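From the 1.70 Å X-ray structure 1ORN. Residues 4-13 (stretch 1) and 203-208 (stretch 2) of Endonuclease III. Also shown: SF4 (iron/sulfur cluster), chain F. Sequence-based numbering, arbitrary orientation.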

# COMPACT_ATOMS: atom_id res chain seq x y z
N MET C 4 -21.90 -12.15 4.47
CA MET C 4 -21.21 -10.98 3.85
C MET C 4 -22.22 -9.92 3.42
O MET C 4 -23.37 -10.24 3.11
CB MET C 4 -20.39 -11.43 2.65
N LEU C 5 -21.79 -8.67 3.40
CA LEU C 5 -22.66 -7.56 3.01
C LEU C 5 -23.11 -7.68 1.56
O LEU C 5 -22.51 -8.40 0.76
CB LEU C 5 -21.93 -6.23 3.19
CG LEU C 5 -21.45 -5.85 4.59
CD1 LEU C 5 -20.70 -4.54 4.51
CD2 LEU C 5 -22.63 -5.73 5.55
N THR C 6 -24.20 -6.98 1.23
CA THR C 6 -24.70 -6.99 -0.14
C THR C 6 -23.89 -5.93 -0.88
O THR C 6 -23.25 -5.10 -0.25
CB THR C 6 -26.19 -6.60 -0.20
OG1 THR C 6 -26.33 -5.22 0.15
CG2 THR C 6 -27.00 -7.45 0.78
N LYS C 7 -23.92 -5.97 -2.21
CA LYS C 7 -23.17 -5.00 -3.00
C LYS C 7 -23.59 -3.59 -2.62
O LYS C 7 -22.76 -2.71 -2.39
CB LYS C 7 -23.41 -5.23 -4.49
N GLN C 8 -24.90 -3.38 -2.52
CA GLN C 8 -25.44 -2.08 -2.17
C GLN C 8 -24.89 -1.58 -0.84
O GLN C 8 -24.58 -0.40 -0.70
CB GLN C 8 -26.97 -2.13 -2.12
CG GLN C 8 -27.61 -2.61 -3.42
CD GLN C 8 -27.80 -4.12 -3.47
OE1 GLN C 8 -26.91 -4.89 -3.11
NE2 GLN C 8 -28.97 -4.55 -3.93
N GLN C 9 -24.76 -2.48 0.12
CA GLN C 9 -24.24 -2.12 1.43
C GLN C 9 -22.75 -1.76 1.37
O GLN C 9 -22.31 -0.80 2.00
CB GLN C 9 -24.43 -3.26 2.42
CG GLN C 9 -25.86 -3.46 2.87
CD GLN C 9 -25.97 -4.57 3.88
OE1 GLN C 9 -25.60 -5.72 3.60
NE2 GLN C 9 -26.48 -4.25 5.06
N ILE C 10 -21.99 -2.55 0.64
CA ILE C 10 -20.56 -2.30 0.51
C ILE C 10 -20.34 -0.92 -0.12
O ILE C 10 -19.46 -0.17 0.31
CB ILE C 10 -19.87 -3.39 -0.35
CG1 ILE C 10 -20.02 -4.75 0.34
CG2 ILE C 10 -18.39 -3.05 -0.55
CD1 ILE C 10 -19.42 -5.90 -0.43
N ARG C 11 -21.15 -0.59 -1.12
CA ARG C 11 -21.03 0.71 -1.77
C ARG C 11 -21.40 1.82 -0.77
O ARG C 11 -20.87 2.93 -0.84
CB ARG C 11 -21.94 0.79 -3.00
CG ARG C 11 -21.55 -0.17 -4.11
CD ARG C 11 -22.44 -0.00 -5.34
N TYR C 12 -22.29 1.49 0.16
CA TYR C 12 -22.72 2.43 1.18
C TYR C 12 -21.56 2.70 2.13
O TYR C 12 -21.32 3.84 2.54
CB TYR C 12 -23.89 1.83 1.97
CG TYR C 12 -24.39 2.70 3.11
CD1 TYR C 12 -25.37 3.66 2.90
CD2 TYR C 12 -23.87 2.55 4.39
CE1 TYR C 12 -25.82 4.46 3.94
CE2 TYR C 12 -24.31 3.34 5.44
CZ TYR C 12 -25.29 4.29 5.21
OH TYR C 12 -25.72 5.07 6.26
N CYS C 13 -20.83 1.64 2.47
CA CYS C 13 -19.68 1.74 3.36
C CYS C 13 -18.59 2.60 2.75
O CYS C 13 -18.01 3.44 3.41
CB CYS C 13 -19.11 0.34 3.65
SG CYS C 13 -20.13 -0.66 4.75
N PRO C 203 -19.79 5.44 11.83
CA PRO C 203 -20.98 5.60 10.99
C PRO C 203 -21.43 4.29 10.34
O PRO C 203 -22.50 4.22 9.74
CB PRO C 203 -20.54 6.62 9.95
CG PRO C 203 -19.46 7.40 10.65
CD PRO C 203 -18.70 6.31 11.34
N LEU C 204 -20.59 3.26 10.44
CA LEU C 204 -20.90 1.97 9.84
C LEU C 204 -21.20 0.90 10.89
O LEU C 204 -21.43 -0.26 10.56
CB LEU C 204 -19.73 1.52 8.96
CG LEU C 204 -19.40 2.42 7.77
CD1 LEU C 204 -18.15 1.90 7.08
CD2 LEU C 204 -20.58 2.47 6.81
N LEU C 205 -21.19 1.31 12.15
CA LEU C 205 -21.46 0.38 13.25
C LEU C 205 -22.79 -0.35 13.02
O LEU C 205 -22.91 -1.53 13.33
CB LEU C 205 -21.54 1.16 14.58
CG LEU C 205 -21.15 0.48 15.89
CD1 LEU C 205 -21.84 1.21 17.04
CD2 LEU C 205 -21.52 -0.99 15.90
N HIS C 206 -23.77 0.35 12.45
CA HIS C 206 -25.10 -0.22 12.20
C HIS C 206 -25.15 -1.41 11.25
O HIS C 206 -26.20 -2.04 11.10
CB HIS C 206 -26.06 0.86 11.68
CG HIS C 206 -25.78 1.27 10.27
ND1 HIS C 206 -24.81 2.19 9.93
CD2 HIS C 206 -26.35 0.89 9.10
CE1 HIS C 206 -24.79 2.35 8.62
NE2 HIS C 206 -25.72 1.58 8.09
N LEU C 207 -24.04 -1.72 10.59
CA LEU C 207 -24.02 -2.86 9.68
C LEU C 207 -22.74 -3.68 9.82
O LEU C 207 -22.53 -4.63 9.07
CB LEU C 207 -24.18 -2.40 8.22
CG LEU C 207 -23.25 -1.34 7.60
CD1 LEU C 207 -21.79 -1.75 7.71
CD2 LEU C 207 -23.64 -1.15 6.14
N CYS C 208 -21.91 -3.33 10.79
CA CYS C 208 -20.65 -4.04 10.99
C CYS C 208 -20.70 -5.20 11.98
O CYS C 208 -21.00 -5.00 13.16
CB CYS C 208 -19.55 -3.06 11.40
SG CYS C 208 -17.94 -3.84 11.54
FE1 SF4 F . -16.46 0.80 12.40
FE2 SF4 F . -14.23 -0.81 12.15
FE3 SF4 F . -15.64 -0.71 14.42
FE4 SF4 F . -16.69 -1.85 12.20
S1 SF4 F . -14.91 -2.64 13.41
S2 SF4 F . -17.72 -0.59 13.68
S3 SF4 F . -15.74 -0.57 10.63
S4 SF4 F . -14.47 0.98 13.59

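Stretch 1 begins as an extended segment, from which only L5 touches stretch 2, and turns into a helix running from K7 beyond C13. M4, whose side chain is not modelled past CB, stays out of reach, and contact begins with L5. Its CA-to-CB bond points toward stretch 2, and in the m,t rotamer the branched end meets L207: CD2 of L5 lies 3.7 Å from the backbone O of L207, while CD1 of L5 and CD1 of L207 are 4.4 Å apart. The closer approach is therefore of a methyl group to a carbonyl oxygen, with looser apolar packing beside it.

T6 does not touch stretch 2 but caps the helix that does. Standing at the N-cap, it accepts through OG1 from the backbone N of Q9 at 3.2 Å, and its own backbone N donates to OE1 of Q9 at 3.0 Å, nearly in line. The two bonds are reciprocal: each residue uses its side chain to satisfy the backbone NH of the other, at a point where the first turn of a helix leaves such groups without backbone partners. A weak bond of 3.3 Å also runs from OG1 of T6 to OE1 of Q8. The helix then proceeds with regular i to i+4 bonds, from I10 N to T6 O (3.0 Å) through C13 N to Q9 O (2.9 Å).

Across the contact, Q9 contributes modestly. With OE1 engaged by T6, the other end of its amide, NE2, comes within 4.3 Å of CB of L207, a van der Waals approach without a polar partner in stretch 2. The CA-to-CB bond of I10 points away, and K7, Q8 and R11 are out of reach, so the helix meets stretch 2 through Q9, Y12 and C13.

Y12 touches three residues. Its CE2 is 3.4 Å from CE1 of H206 and 4.1 Å from CD2 of L204, and its CD2 is 4.1 Å from CD2 of L207. The CB of H206 leaves the backbone sideways, yet the imidazole end comes nearer to stretch 1. The two rings are almost perpendicular, at 89°, with centroids 5.4 Å apart; Y12 CE2 lies at the edge of the imidazole, near its plane, whereas H206 CE1 approaches the tyrosine ring obliquely.

C13 completes the contact from a buried position. Its CA lies 3.6 Å from CD2 of L204, and its SG is 3.8 Å from that same methyl and 3.6 Å from CD1 of L207. The sulfur thus packs against both leucines, whose backbones are linked by a bond from L207 N to L204 O (3.0 Å). L207, the most extensively covered residue of the contact, meets L5, Q9, Y12 and C13. No hydrogen bond crosses between the stretches. Next in sequence, the CA-to-CB bond of C208 points away from stretch 1, and its SG binds FE4 of the iron/sulfur cluster at 2.4 Å.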